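Local coordinates for heme-binding protein A / AI-2 binding protein A (Helicobacter pylori SS1, PDB 6OFQ) that binds short peptides in the periplasm and probably hands them to an ABC transporter for import, at residues L168-L176 and A471-R480; H95-H103 and V112-L120. One frame throughout, in Å; residues are numbered along the deposited sequence. Where two conformers were deposited one is given.

Interaction 1: residues L168-L176 and A471-R480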
ATOM      1  N   LEU A 168      15.898  17.927   8.892  1.00  5.21           N
ATOM      2  CA  LEU A 168      16.195  16.480   9.001  1.00  5.22           C
ATOM      3  C   LEU A 168      17.485  16.212   9.747  1.00  5.85           C
ATOM      4  O   LEU A 168      18.376  17.064   9.800  1.00  6.92           O
ATOM      5  CB  LEU A 168      16.228  15.843   7.635  1.00  4.82           C
ATOM      6  CG  LEU A 168      15.064  16.007   6.703  1.00  4.87           C
ATOM      7  CD1 LEU A 168      15.181  15.125   5.474  1.00  4.75           C
ATOM      8  CD2 LEU A 168      13.718  15.858   7.364  1.00  4.58           C
ATOM      9  N   ASN A 169      17.613  15.009  10.321  1.00  6.07           N
ATOM     10  CA  ASN A 169      18.866  14.621  10.929  1.00  6.83           C
ATOM     11  C   ASN A 169      19.953  14.270   9.941  1.00  7.59           C
ATOM     12  O   ASN A 169      21.131  14.183  10.336  1.00 10.83           O
ATOM     13  CB  ASN A 169      18.621  13.479  11.919  1.00  7.69           C
ATOM     14  CG  ASN A 169      17.933  13.933  13.184  1.00  8.99           C
ATOM     15  OD1 ASN A 169      18.390  14.899  13.819  1.00  9.40           O
ATOM     16  ND2 ASN A 169      16.870  13.244  13.617  1.00  9.52           N
ATOM     17  N   GLY A 170      19.584  14.036   8.680  1.00  7.13           N
ATOM     18  CA  GLY A 170      20.541  13.666   7.658  1.00  6.53           C
ATOM     19  C   GLY A 170      19.768  13.688   6.342  1.00  6.87           C
ATOM     20  O   GLY A 170      18.534  13.701   6.337  1.00  6.50           O
ATOM     21  N   PRO A 171      20.475  13.790   5.211  1.00  6.17           N
ATOM     22  CA  PRO A 171      19.769  13.807   3.926  1.00  6.07           C
ATOM     23  C   PRO A 171      18.992  12.507   3.716  1.00  6.35           C
ATOM     24  O   PRO A 171      19.404  11.442   4.150  1.00  6.25           O
ATOM     25  CB  PRO A 171      20.873  13.931   2.876  1.00  6.95           C
ATOM     26  CG  PRO A 171      22.123  13.645   3.605  1.00  8.19           C
ATOM     27  CD  PRO A 171      21.946  13.806   5.045  1.00  6.91           C
ATOM     28  N   GLU A 172      17.814  12.643   3.118  1.00  5.66           N
ATOM     29  CA  GLU A 172      16.825  11.555   2.967  1.00  5.14           C
ATOM     30  C   GLU A 172      16.234  11.691   1.582  1.00  4.74           C
ATOM     31  O   GLU A 172      15.266  12.387   1.348  1.00  4.82           O
ATOM     32  CB  GLU A 172      15.769  11.674   4.079  1.00  5.52           C
ATOM     33  CG  GLU A 172      14.770  10.533   4.115  1.00  5.58           C
ATOM     34  CD  GLU A 172      15.328   9.201   4.593  1.00  6.50           C
ATOM     35  OE1 GLU A 172      16.197   9.182   5.478  1.00  7.60           O
ATOM     36  OE2 GLU A 172      14.752   8.204   4.068  1.00  6.27           O
ATOM     37  N   ALA A 173      16.778  10.990   0.596  1.00  4.60           N
ATOM     38  CA  ALA A 173      16.369  11.108  -0.791  1.00  5.19           C
ATOM     39  C   ALA A 173      14.866  10.895  -0.991  1.00  5.07           C
ATOM     40  O   ALA A 173      14.281  11.677  -1.725  1.00  5.56           O
ATOM     41  CB  ALA A 173      17.193  10.202  -1.711  1.00  5.36           C
ATOM     42  N   PRO A 174      14.263   9.899  -0.351  1.00  4.94           N
ATOM     43  CA  PRO A 174      12.796   9.717  -0.510  1.00  4.76           C
ATOM     44  C   PRO A 174      11.905  10.694   0.179  1.00  4.93           C
ATOM     45  O   PRO A 174      10.693  10.612   0.003  1.00  4.42           O
ATOM     46  CB  PRO A 174      12.546   8.326   0.091  1.00  5.56           C
ATOM     47  CG  PRO A 174      13.885   7.701   0.207  1.00  6.56           C
ATOM     48  CD  PRO A 174      14.868   8.783   0.407  1.00  5.56           C
ATOM     49  N   PHE A 175      12.432  11.655   0.941  1.00  4.21           N
ATOM     50  CA  PHE A 175      11.557  12.437   1.837  1.00  4.44           C
ATOM     51  C   PHE A 175      10.466  13.182   1.098  1.00  4.13           C
ATOM     52  O   PHE A 175       9.313  13.164   1.549  1.00  4.02           O
ATOM     53  CB  PHE A 175      12.410  13.399   2.699  1.00  4.69           C
ATOM     54  CG  PHE A 175      11.663  14.042   3.862  1.00  5.07           C
ATOM     55  CD1 PHE A 175      11.211  13.291   4.924  1.00  5.76           C
ATOM     56  CD2 PHE A 175      11.277  15.388   3.772  1.00  5.69           C
ATOM     57  CE1 PHE A 175      10.524  13.930   5.947  1.00  5.68           C
ATOM     58  CE2 PHE A 175      10.568  16.021   4.781  1.00  5.74           C
ATOM     59  CZ  PHE A 175      10.173  15.265   5.843  1.00  5.77           C
ATOM     60  N   LEU A 176      10.758  13.874  -0.006  1.00  4.12           N
ATOM     61  CA  LEU A 176       9.739  14.623  -0.696  1.00  4.15           C
ATOM     62  C   LEU A 176       8.626  13.699  -1.153  1.00  4.02           C
ATOM     63  O   LEU A 176       7.441  14.017  -0.926  1.00  3.89           O
ATOM     64  CB  LEU A 176      10.309  15.407  -1.866  1.00  4.12           C
ATOM     65  CG  LEU A 176       9.333  16.335  -2.570  1.00  4.21           C
ATOM     66  CD1 LEU A 176       8.868  17.481  -1.725  1.00  5.14           C
ATOM     67  CD2 LEU A 176       9.966  16.811  -3.871  1.00  4.30           C
ATOM     68  N   ALA A 471      21.959   4.495   0.723  1.00  5.45           N
ATOM     69  CA  ALA A 471      21.189   4.907  -0.440  1.00  5.32           C
ATOM     70  C   ALA A 471      20.150   5.980  -0.163  1.00  5.11           C
ATOM     71  O   ALA A 471      19.780   6.705  -1.082  1.00  6.05           O
ATOM     72  CB  ALA A 471      20.483   3.752  -1.103  1.00  5.35           C
ATOM     73  N   LYS A 472      19.825   6.232   1.090  1.00  5.38           N
ATOM     74  CA  LYS A 472      19.024   7.402   1.410  1.00  5.90           C
ATOM     75  C   LYS A 472      19.827   8.691   1.428  1.00  6.17           C
ATOM     76  O   LYS A 472      19.303   9.804   1.217  1.00  6.23           O
ATOM     77  CB  LYS A 472      18.483   7.246   2.823  1.00  5.80           C
ATOM     78  CG  LYS A 472      17.498   6.124   2.998  1.00  5.88           C
ATOM     79  CD  LYS A 472      17.231   5.930   4.471  1.00  5.94           C
ATOM     80  CE  LYS A 472      16.124   4.931   4.805  1.00  5.77           C
ATOM     81  NZ  LYS A 472      14.775   5.421   4.379  1.00  5.49           N
ATOM     82  N   ARG A 473      21.134   8.569   1.679  1.00  6.53           N
ATOM     83  CA  ARG A 473      21.947   9.751   2.045  1.00  8.47           C
ATOM     84  C   ARG A 473      22.606  10.419   0.873  1.00  8.15           C
ATOM     85  O   ARG A 473      23.201  11.487   1.010  1.00  9.51           O
ATOM     86  CB  ARG A 473      23.026   9.373   3.070  1.00  9.16           C
ATOM     87  CG  ARG A 473      22.500   8.884   4.393  1.00 11.69           C
ATOM     88  CD  ARG A 473      22.020   9.899   5.391  1.00 15.14           C
ATOM     89  NE  ARG A 473      21.423   9.183   6.521  1.00 17.51           N
ATOM     90  CZ  ARG A 473      20.131   8.827   6.599  1.00 19.14           C
ATOM     91  NH1 ARG A 473      19.179   9.193   5.711  1.00 15.46           N
ATOM     92  NH2 ARG A 473      19.759   8.100   7.636  1.00 16.13           N
ATOM     93  N   VAL A 474      22.485   9.830  -0.305  1.00  8.76           N
ATOM     94  CA  VAL A 474      22.852  10.478  -1.557  1.00 10.15           C
ATOM     95  C   VAL A 474      21.637  10.580  -2.463  1.00 10.84           C
ATOM     96  O   VAL A 474      20.741   9.730  -2.400  1.00 10.26           O
ATOM     97  CB  VAL A 474      23.965   9.715  -2.303  1.00 13.38           C
ATOM     98  CG1 VAL A 474      25.246   9.846  -1.491  1.00 16.86           C
ATOM     99  CG2 VAL A 474      23.654   8.245  -2.525  1.00 13.73           C
ATOM    100  N   SER A 475      21.523  11.621  -3.258  1.00 11.30           N
ATOM    101  CA  SER A 475      20.324  11.871  -4.064  1.00 12.76           C
ATOM    102  C   SER A 475      20.505  11.445  -5.529  1.00 11.46           C
ATOM    103  O   SER A 475      19.516  11.159  -6.229  1.00 12.19           O
ATOM    104  CB  SER A 475      19.900  13.352  -3.921  1.00 16.97           C
ATOM    105  OG  SER A 475      20.969  14.158  -4.409  1.00 19.58           O
ATOM    106  N   ASP A 476      21.752  11.439  -6.002  1.00 10.78           N
ATOM    107  CA  ASP A 476      21.951  11.085  -7.382  1.00 12.21           C
ATOM    108  C   ASP A 476      21.473   9.656  -7.637  1.00 10.02           C
ATOM    109  O   ASP A 476      21.855   8.693  -6.966  1.00  9.55           O
ATOM    110  CB  ASP A 476      23.452  11.102  -7.672  1.00 12.95           C
ATOM    111  CG  ASP A 476      23.773  10.712  -9.099  1.00 18.07           C
ATOM    112  OD1 ASP A 476      23.630  11.516 -10.034  1.00 20.40           O
ATOM    113  OD2 ASP A 476      24.184   9.580  -9.339  1.00 17.83           O
ATOM    114  N   GLN A 477      20.658   9.533  -8.665  1.00 10.50           N
ATOM    115  CA  GLN A 477      19.989   8.251  -8.902  1.00 10.83           C
ATOM    116  C   GLN A 477      20.991   7.136  -9.251  1.00 12.50           C
ATOM    117  O   GLN A 477      20.865   6.020  -8.766  1.00 10.82           O
ATOM    118  CB  GLN A 477      18.853   8.350  -9.902  1.00 12.17           C
ATOM    119  CG  GLN A 477      18.038   7.060 -10.032  1.00 11.91           C
ATOM    120  CD  GLN A 477      16.888   7.139 -11.019  1.00 13.13           C
ATOM    121  OE1 GLN A 477      16.774   6.381 -12.006  1.00 14.57           O
ATOM    122  NE2 GLN A 477      15.957   7.972 -10.652  1.00 12.94           N
ATOM    123  N   LYS A 478      21.983   7.365 -10.082  1.00 12.30           N
ATOM    124  CA  LYS A 478      22.963   6.344 -10.388  1.00 12.66           C
ATOM    125  C   LYS A 478      23.737   5.874  -9.196  1.00 10.71           C
ATOM    126  O   LYS A 478      23.936   4.660  -9.063  1.00  9.53           O
ATOM    127  CB  LYS A 478      23.958   6.827 -11.467  1.00 16.98           C
ATOM    128  CG  LYS A 478      23.341   6.830 -12.853  1.00 26.05           C
ATOM    129  CD  LYS A 478      22.534   5.612 -13.297  1.00 35.78           C
ATOM    130  CE  LYS A 478      23.339   4.529 -14.017  1.00 42.65           C
ATOM    131  NZ  LYS A 478      22.443   3.527 -14.679  1.00 41.37           N
ATOM    132  N   GLU A 479      24.050   6.814  -8.285  1.00  9.06           N
ATOM    133  CA  GLU A 479      24.727   6.404  -7.053  1.00  9.53           C
ATOM    134  C   GLU A 479      23.834   5.525  -6.178  1.00  7.51           C
ATOM    135  O   GLU A 479      24.285   4.547  -5.608  1.00  8.31           O
ATOM    136  CB  GLU A 479      25.320   7.533  -6.200  1.00 11.81           C
ATOM    137  CG  GLU A 479      26.336   8.368  -6.959  1.00 15.86           C
ATOM    138  CD  GLU A 479      26.831   9.560  -6.159  1.00 21.04           C
ATOM    139  OE1 GLU A 479      26.656   9.592  -4.945  1.00 22.07           O
ATOM    140  OE2 GLU A 479      27.506  10.401  -6.805  1.00 30.00           O
ATOM    141  N   ARG A 480      22.584   5.938  -6.040  1.00  7.01           N
ATOM    142  CA  ARG A 480      21.646   5.105  -5.270  1.00  5.49           C
ATOM    143  C   ARG A 480      21.433   3.750  -5.941  1.00  5.90           C
ATOM    144  O   ARG A 480      21.384   2.734  -5.234  1.00  6.73           O
ATOM    145  CB  ARG A 480      20.301   5.872  -5.191  1.00  5.50           C
ATOM    146  CG  ARG A 480      20.368   7.146  -4.369  1.00  5.09           C
ATOM    147  CD  ARG A 480      18.978   7.807  -4.317  1.00  5.59           C
ATOM    148  NE  ARG A 480      18.089   7.089  -3.436  1.00  5.19           N
ATOM    149  CZ  ARG A 480      16.755   7.082  -3.459  1.00  5.24           C
ATOM    150  NH1 ARG A 480      16.049   7.808  -4.269  1.00  5.81           N
ATOM    151  NH2 ARG A 480      16.141   6.322  -2.571  1.00  5.36           N
TER
HETATM  152  O   HOH W   1      16.671   7.402   7.542  1.00 16.33           O
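Lys472 and Arg473 reach the same carboxylate, that of Glu172, from different sides. The lysine lies alongside the glutamate, pointing the same way, and its NZ meets Glu172 OE2 on the syn lone pair at 2.8 Å; a bend at the last torsion (chi4 -67°) turns the ammonium toward it. Arg473 NH1 comes from above the carboxylate plane to Glu172 OE1, 3.0 Å away, with the two flat groups 60° apart. The same NH1 also donates to Pro171 O at 2.7 Å, and a water joins Arg473 NH2 to Glu172 OE1. In this salt-bridge network Glu172 faces two cations, which would probably keep it ionised.

Ala173 is the third partner. Its N donates to Lys472 O (2.9 Å), and its CB sits centrally over one face of the Arg480 guanidinium, 3.5 Å above the plane. Arg480 NE is held in turn by Ala471 O.

Asp436 is a second salt-bridge partner of Lys472, and Asp434 pairs with Arg480. The type I turn from Glu172 to Phe175, which leads from strand 163-168 into helix 175-178, rests where helix 462-473 ends and helix 477-494 begins, with Glu172 also touching Ile152 of helix 149-152.

Interaction 2: residues H95-H103 and V112-L120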
ATOM      1  N   HIS A  95       5.502  26.073   1.432  1.00  6.43           N
ATOM      2  CA  HIS A  95       4.598  27.197   1.407  1.00  7.42           C
ATOM      3  C   HIS A  95       3.194  26.629   1.203  1.00  6.82           C
ATOM      4  O   HIS A  95       2.932  26.031   0.167  1.00  5.75           O
ATOM      5  CB  HIS A  95       5.039  28.148   0.260  1.00  8.29           C
ATOM      6  CG  HIS A  95       6.505  28.520   0.308  1.00 10.63           C
ATOM      7  ND1 HIS A  95       6.944  29.446   1.227  1.00 12.44           N
ATOM      8  CD2 HIS A  95       7.628  27.977  -0.231  1.00 11.28           C
ATOM      9  CE1 HIS A  95       8.266  29.522   1.182  1.00 11.32           C
ATOM     10  NE2 HIS A  95       8.711  28.647   0.300  1.00 12.92           N
ATOM     11  N   LEU A  96       2.292  26.881   2.137  1.00  6.68           N
ATOM     12  CA  LEU A  96       1.016  26.208   2.186  1.00  7.27           C
ATOM     13  C   LEU A  96       0.020  27.005   1.350  1.00  7.35           C
ATOM     14  O   LEU A  96       0.043  28.273   1.294  1.00  8.65           O
ATOM     15  CB  LEU A  96       0.569  26.001   3.610  1.00  6.78           C
ATOM     16  CG  LEU A  96       1.502  25.260   4.569  1.00  6.66           C
ATOM     17  CD1 LEU A  96       0.827  25.102   5.891  1.00  6.43           C
ATOM     18  CD2 LEU A  96       1.890  23.898   3.982  1.00  6.72           C
ATOM     19  N   ARG A  97      -0.874  26.266   0.697  1.00  7.70           N
ATOM     20  CA  ARG A  97      -1.986  26.830  -0.049  1.00  7.80           C
ATOM     21  C   ARG A  97      -2.965  27.535   0.888  1.00  7.64           C
ATOM     22  O   ARG A  97      -3.289  26.979   1.957  1.00  8.14           O
ATOM     23  CB  ARG A  97      -2.745  25.673  -0.754  1.00  7.63           C
ATOM     24  CG  ARG A  97      -3.672  26.108  -1.878  1.00  7.23           C
ATOM     25  CD  ARG A  97      -4.228  24.842  -2.550  1.00  7.34           C
ATOM     26  NE  ARG A  97      -3.181  24.101  -3.250  1.00  7.07           N
ATOM     27  CZ  ARG A  97      -2.756  24.289  -4.487  1.00  7.78           C
ATOM     28  NH1 ARG A  97      -3.191  25.277  -5.270  1.00  9.44           N
ATOM     29  NH2 ARG A  97      -1.733  23.551  -4.952  1.00  6.94           N
ATOM     30  N   LYS A  98      -3.359  28.752   0.514  1.00  9.45           N
ATOM     31  CA  LYS A  98      -4.327  29.533   1.288  1.00  9.65           C
ATOM     32  C   LYS A  98      -5.717  29.329   0.724  1.00  8.82           C
ATOM     33  O   LYS A  98      -5.922  29.026  -0.448  1.00 11.01           O
ATOM     34  CB  LYS A  98      -3.912  31.010   1.193  1.00 10.65           C
ATOM     35  CG  LYS A  98      -2.543  31.304   1.817  1.00 12.86           C
ATOM     36  CD  LYS A  98      -2.310  32.817   1.744  1.00 17.24           C
ATOM     37  CE  LYS A  98      -0.938  33.167   2.270  1.00 21.33           C
ATOM     38  NZ  LYS A  98      -0.858  34.647   2.291  1.00 27.08           N
ATOM     39  N   GLY A  99      -6.664  29.584   1.606  1.00 10.29           N
ATOM     40  CA  GLY A  99      -8.081  29.504   1.288  1.00 10.69           C
ATOM     41  C   GLY A  99      -8.600  28.109   0.991  1.00 10.80           C
ATOM     42  O   GLY A  99      -9.616  27.954   0.305  1.00 12.67           O
ATOM     43  N   VAL A 100      -7.976  27.087   1.568  1.00 10.32           N
ATOM     44  CA  VAL A 100      -8.457  25.704   1.462  1.00  8.80           C
ATOM     45  C   VAL A 100      -9.262  25.503   2.727  1.00  9.94           C
ATOM     46  O   VAL A 100      -8.821  25.768   3.852  1.00  9.13           O
ATOM     47  CB  VAL A 100      -7.250  24.761   1.488  1.00  9.21           C
ATOM     48  CG1 VAL A 100      -7.718  23.308   1.585  1.00  9.58           C
ATOM     49  CG2 VAL A 100      -6.335  25.021   0.310  1.00 10.02           C
ATOM     50  N   TYR A 101     -10.435  24.877   2.577  1.00 10.46           N
ATOM     51  CA  TYR A 101     -11.302  24.593   3.687  1.00 10.54           C
ATOM     52  C   TYR A 101     -11.479  23.087   3.878  1.00  8.52           C
ATOM     53  O   TYR A 101     -11.581  22.358   2.870  1.00 10.27           O
ATOM     54  CB  TYR A 101     -12.670  25.270   3.500  1.00 12.37           C
ATOM     55  CG  TYR A 101     -12.504  26.785   3.635  1.00 14.65           C
ATOM     56  CD1 TYR A 101     -12.556  27.346   4.893  1.00 16.78           C
ATOM     57  CD2 TYR A 101     -12.215  27.591   2.556  1.00 20.95           C
ATOM     58  CE1 TYR A 101     -12.286  28.673   5.136  1.00 17.73           C
ATOM     59  CE2 TYR A 101     -11.926  28.932   2.764  1.00 21.45           C
ATOM     60  CZ  TYR A 101     -11.964  29.439   4.040  1.00 20.28           C
ATOM     61  OH  TYR A 101     -11.707  30.766   4.308  1.00 28.02           O
ATOM     62  N   PHE A 102     -11.610  22.672   5.136  1.00  8.12           N
ATOM     63  CA  PHE A 102     -11.998  21.314   5.446  1.00  8.19           C
ATOM     64  C   PHE A 102     -13.476  21.077   5.118  1.00  9.74           C
ATOM     65  O   PHE A 102     -14.295  21.985   5.194  1.00 10.93           O
ATOM     66  CB  PHE A 102     -11.703  20.951   6.892  1.00  7.46           C
ATOM     67  CG  PHE A 102     -10.245  20.701   7.174  1.00  8.10           C
ATOM     68  CD1 PHE A 102      -9.678  19.477   6.915  1.00  7.38           C
ATOM     69  CD2 PHE A 102      -9.475  21.757   7.675  1.00  8.12           C
ATOM     70  CE1 PHE A 102      -8.324  19.253   7.171  1.00  8.13           C
ATOM     71  CE2 PHE A 102      -8.128  21.522   7.934  1.00  8.66           C
ATOM     72  CZ  PHE A 102      -7.582  20.272   7.765  1.00  8.20           C
ATOM     73  N   HIS A 103     -13.783  19.811   4.849  1.00  8.46           N
ATOM     74  CA  HIS A 103     -15.180  19.447   4.533  1.00  8.44           C
ATOM     75  C   HIS A 103     -16.176  19.842   5.626  1.00  9.04           C
ATOM     76  O   HIS A 103     -15.863  19.815   6.793  1.00  9.96           O
ATOM     77  CB  HIS A 103     -15.294  17.937   4.436  1.00  8.14           C
ATOM     78  CG  HIS A 103     -14.415  17.365   3.380  1.00  7.59           C
ATOM     79  ND1 HIS A 103     -13.831  16.135   3.532  1.00  7.13           N
ATOM     80  CD2 HIS A 103     -14.047  17.827   2.171  1.00  8.01           C
ATOM     81  CE1 HIS A 103     -13.080  15.883   2.476  1.00  6.69           C
ATOM     82  NE2 HIS A 103     -13.211  16.878   1.620  1.00  6.80           N
ATOM     83  N   VAL A 112     -13.771  25.623   8.401  1.00 15.71           N
ATOM     84  CA  VAL A 112     -12.460  25.953   8.963  1.00 13.29           C
ATOM     85  C   VAL A 112     -11.407  25.861   7.892  1.00 12.61           C
ATOM     86  O   VAL A 112     -11.396  24.948   7.071  1.00 11.06           O
ATOM     87  CB  VAL A 112     -12.046  25.174  10.211  1.00 16.35           C
ATOM     88  CG1 VAL A 112     -13.175  25.192  11.239  1.00 19.80           C
ATOM     89  CG2 VAL A 112     -11.755  23.729   9.956  1.00 18.20           C
ATOM     90  N   GLU A 113     -10.582  26.902   7.805  1.00 11.19           N
ATOM     91  CA  GLU A 113      -9.507  26.994   6.819  1.00 10.44           C
ATOM     92  C   GLU A 113      -8.281  26.207   7.312  1.00 10.10           C
ATOM     93  O   GLU A 113      -7.818  26.322   8.431  1.00 10.15           O
ATOM     94  CB  GLU A 113      -9.124  28.472   6.567  1.00 11.37           C
ATOM     95  CG  GLU A 113      -8.129  28.665   5.437  1.00 12.25           C
ATOM     96  CD  GLU A 113      -7.654  30.112   5.241  1.00 14.19           C
ATOM     97  OE1 GLU A 113      -8.080  30.923   6.105  1.00 20.56           O
ATOM     98  OE2 GLU A 113      -6.871  30.448   4.335  1.00 12.17           O
ATOM     99  N   PHE A 114      -7.743  25.392   6.394  1.00  8.30           N
ATOM    100  CA  PHE A 114      -6.484  24.665   6.568  1.00  7.68           C
ATOM    101  C   PHE A 114      -5.328  25.657   6.778  1.00  6.90           C
ATOM    102  O   PHE A 114      -5.231  26.679   6.110  1.00  7.48           O
ATOM    103  CB  PHE A 114      -6.251  23.819   5.307  1.00  6.77           C
ATOM    104  CG  PHE A 114      -4.810  23.417   5.090  1.00  5.97           C
ATOM    105  CD1 PHE A 114      -4.203  22.493   5.908  1.00  6.33           C
ATOM    106  CD2 PHE A 114      -4.079  24.011   4.087  1.00  6.12           C
ATOM    107  CE1 PHE A 114      -2.855  22.187   5.776  1.00  6.50           C
ATOM    108  CE2 PHE A 114      -2.748  23.649   3.881  1.00  5.62           C
ATOM    109  CZ  PHE A 114      -2.173  22.740   4.727  1.00  5.98           C
ATOM    110  N   SER A 115      -4.467  25.316   7.707  1.00  7.81           N
ATOM    111  CA  SER A 115      -3.296  26.112   7.974  1.00  7.90           C
ATOM    112  C   SER A 115      -2.207  25.222   8.563  1.00  7.49           C
ATOM    113  O   SER A 115      -2.354  24.006   8.805  1.00  6.98           O
ATOM    114  CB  SER A 115      -3.686  27.297   8.896  1.00  8.57           C
ATOM    115  OG  SER A 115      -3.951  26.829  10.190  1.00  9.37           O
ATOM    116  N   ALA A 116      -1.100  25.877   8.954  1.00  7.02           N
ATOM    117  CA  ALA A 116       0.051  25.177   9.429  1.00  6.41           C
ATOM    118  C   ALA A 116      -0.218  24.319  10.661  1.00  6.72           C
ATOM    119  O   ALA A 116       0.405  23.265  10.860  1.00  6.30           O
ATOM    120  CB  ALA A 116       1.179  26.166   9.652  1.00  7.60           C
ATOM    121  N   LYS A 117      -1.134  24.740  11.539  0.50  6.80           N
ATOM    122  CA  LYS A 117      -1.421  23.934  12.716  0.50  7.63           C
ATOM    123  C   LYS A 117      -1.971  22.541  12.411  0.50  6.63           C
ATOM    124  O   LYS A 117      -1.797  21.628  13.206  0.50  6.17           O
ATOM    125  CB  LYS A 117      -2.379  24.651  13.678  0.50  8.59           C
ATOM    126  CG  LYS A 117      -3.832  24.766  13.260  0.50 10.18           C
ATOM    127  CD  LYS A 117      -4.621  25.415  14.395  0.50 11.95           C
ATOM    128  CE  LYS A 117      -6.120  25.304  14.188  0.50 13.83           C
ATOM    129  NZ  LYS A 117      -6.901  26.088  15.187  0.50 15.06           N
ATOM    130  N   ASP A 118      -2.576  22.388  11.243  1.00  6.36           N
ATOM    131  CA  ASP A 118      -3.141  21.100  10.840  1.00  6.59           C
ATOM    132  C   ASP A 118      -2.005  20.180  10.388  1.00  6.08           C
ATOM    133  O   ASP A 118      -2.048  18.971  10.612  1.00  6.40           O
ATOM    134  CB  ASP A 118      -4.150  21.249   9.727  1.00  5.78           C
ATOM    135  CG  ASP A 118      -5.276  22.227  10.119  1.00  5.79           C
ATOM    136  OD1 ASP A 118      -5.849  21.831  11.162  1.00  7.29           O
ATOM    137  OD2 ASP A 118      -5.555  23.186   9.371  1.00  6.49           O
ATOM    138  N   VAL A 119      -0.968  20.749   9.783  1.00  5.64           N
ATOM    139  CA  VAL A 119       0.245  19.977   9.444  1.00  5.81           C
ATOM    140  C   VAL A 119       0.938  19.512  10.715  1.00  5.59           C
ATOM    141  O   VAL A 119       1.311  18.370  10.856  1.00  5.49           O
ATOM    142  CB  VAL A 119       1.157  20.751   8.505  1.00  5.81           C
ATOM    143  CG1 VAL A 119       2.348  19.913   8.099  1.00  5.99           C
ATOM    144  CG2 VAL A 119       0.424  21.268   7.274  1.00  6.49           C
ATOM    145  N   LEU A 120       1.183  20.447  11.647  1.00  4.94           N
ATOM    146  CA  LEU A 120       1.744  20.122  12.942  1.00  6.45           C
ATOM    147  C   LEU A 120       0.926  19.057  13.607  1.00  6.07           C
ATOM    148  O   LEU A 120       1.477  18.078  14.083  1.00  6.46           O
ATOM    149  CB  LEU A 120       1.870  21.357  13.861  1.00  7.36           C
ATOM    150  CG  LEU A 120       2.825  22.463  13.408  1.00  8.25           C
ATOM    151  CD1 LEU A 120       2.893  23.509  14.533  1.00  8.90           C
ATOM    152  CD2 LEU A 120       4.200  21.866  13.171  1.00  8.85           C
TER
HETATM  153  O   HOH W   2      -5.626  27.180   3.363  1.00  7.78           O
HETATM  154  O   HOH W   3     -14.522  22.552   8.135  1.00 12.18           O
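Tyr101 and Glu113 face each other in a single beta bridge, flanked by two backbone hydrogen bonds: Phe102 N to Val112 O at 3.0 Å and Phe114 N to Val100 O at 2.8 Å. Both carbonyls take a CA-H contact as well, from Tyr101 CA and Glu113 CA respectively. A third bond comes from a side chain, Glu113 OE2 accepting from Gly99 N (2.9 Å); with CG anti to the backbone N (chi1 -173°), the extended chain carries the carboxylate to Gly99 N. Beyond it one water links Arg97 O, Val100 N and Phe114 O.

At this bridge, a non-hydrogen-bonded antiparallel pair, the chain leaving strand 91-96 returns beside itself before helix 116-127 starts, in the domain built on the five-stranded antiparallel sheet, part of a type II periplasmic binding protein.

Apolar contacts fall into two groups. Along the bridge, Phe114 CB packs on Val100 CG1 at 4.0 Å, the two side chains side by side, and Phe102 CD2 meets Val112 CG2. Away from it, where strand 91-96 ends and helix 116-127 begins, Leu96 CD1 meets the Phe114 ring, sits 3.6 Å from Ala116 CA and touches Val119 CG2; Ile164 of strand 163-168 backs this cluster.

Rings also meet polar or aliphatic groups: Glu113 CG lies over one face of Tyr101, and Asp118 OD2, which accepts from Ser115 N, lies in plane at the edge of Phe102, 3.4 Å from CE2.

In the fold
Strands 91-96 and 163-168, antiparallel neighbours in the five-stranded sheet, connect the two contacts. Leu96, in interaction 2, bonds through its backbone to Tyr162, just before the second strand, whereas Leu168, at the far end of that strand and in interaction 1, bonds to Leu90. The contacts therefore lie toward opposite ends of one strand pair: their centres are 29 Å apart, their nearest atoms about 9 Å, and they do not touch. Interaction 2 is local, its two segments separated by eight residues within this domain. Interaction 1 joins it to helices almost 300 residues later, probably in the other part of the molecule that closes round the peptide.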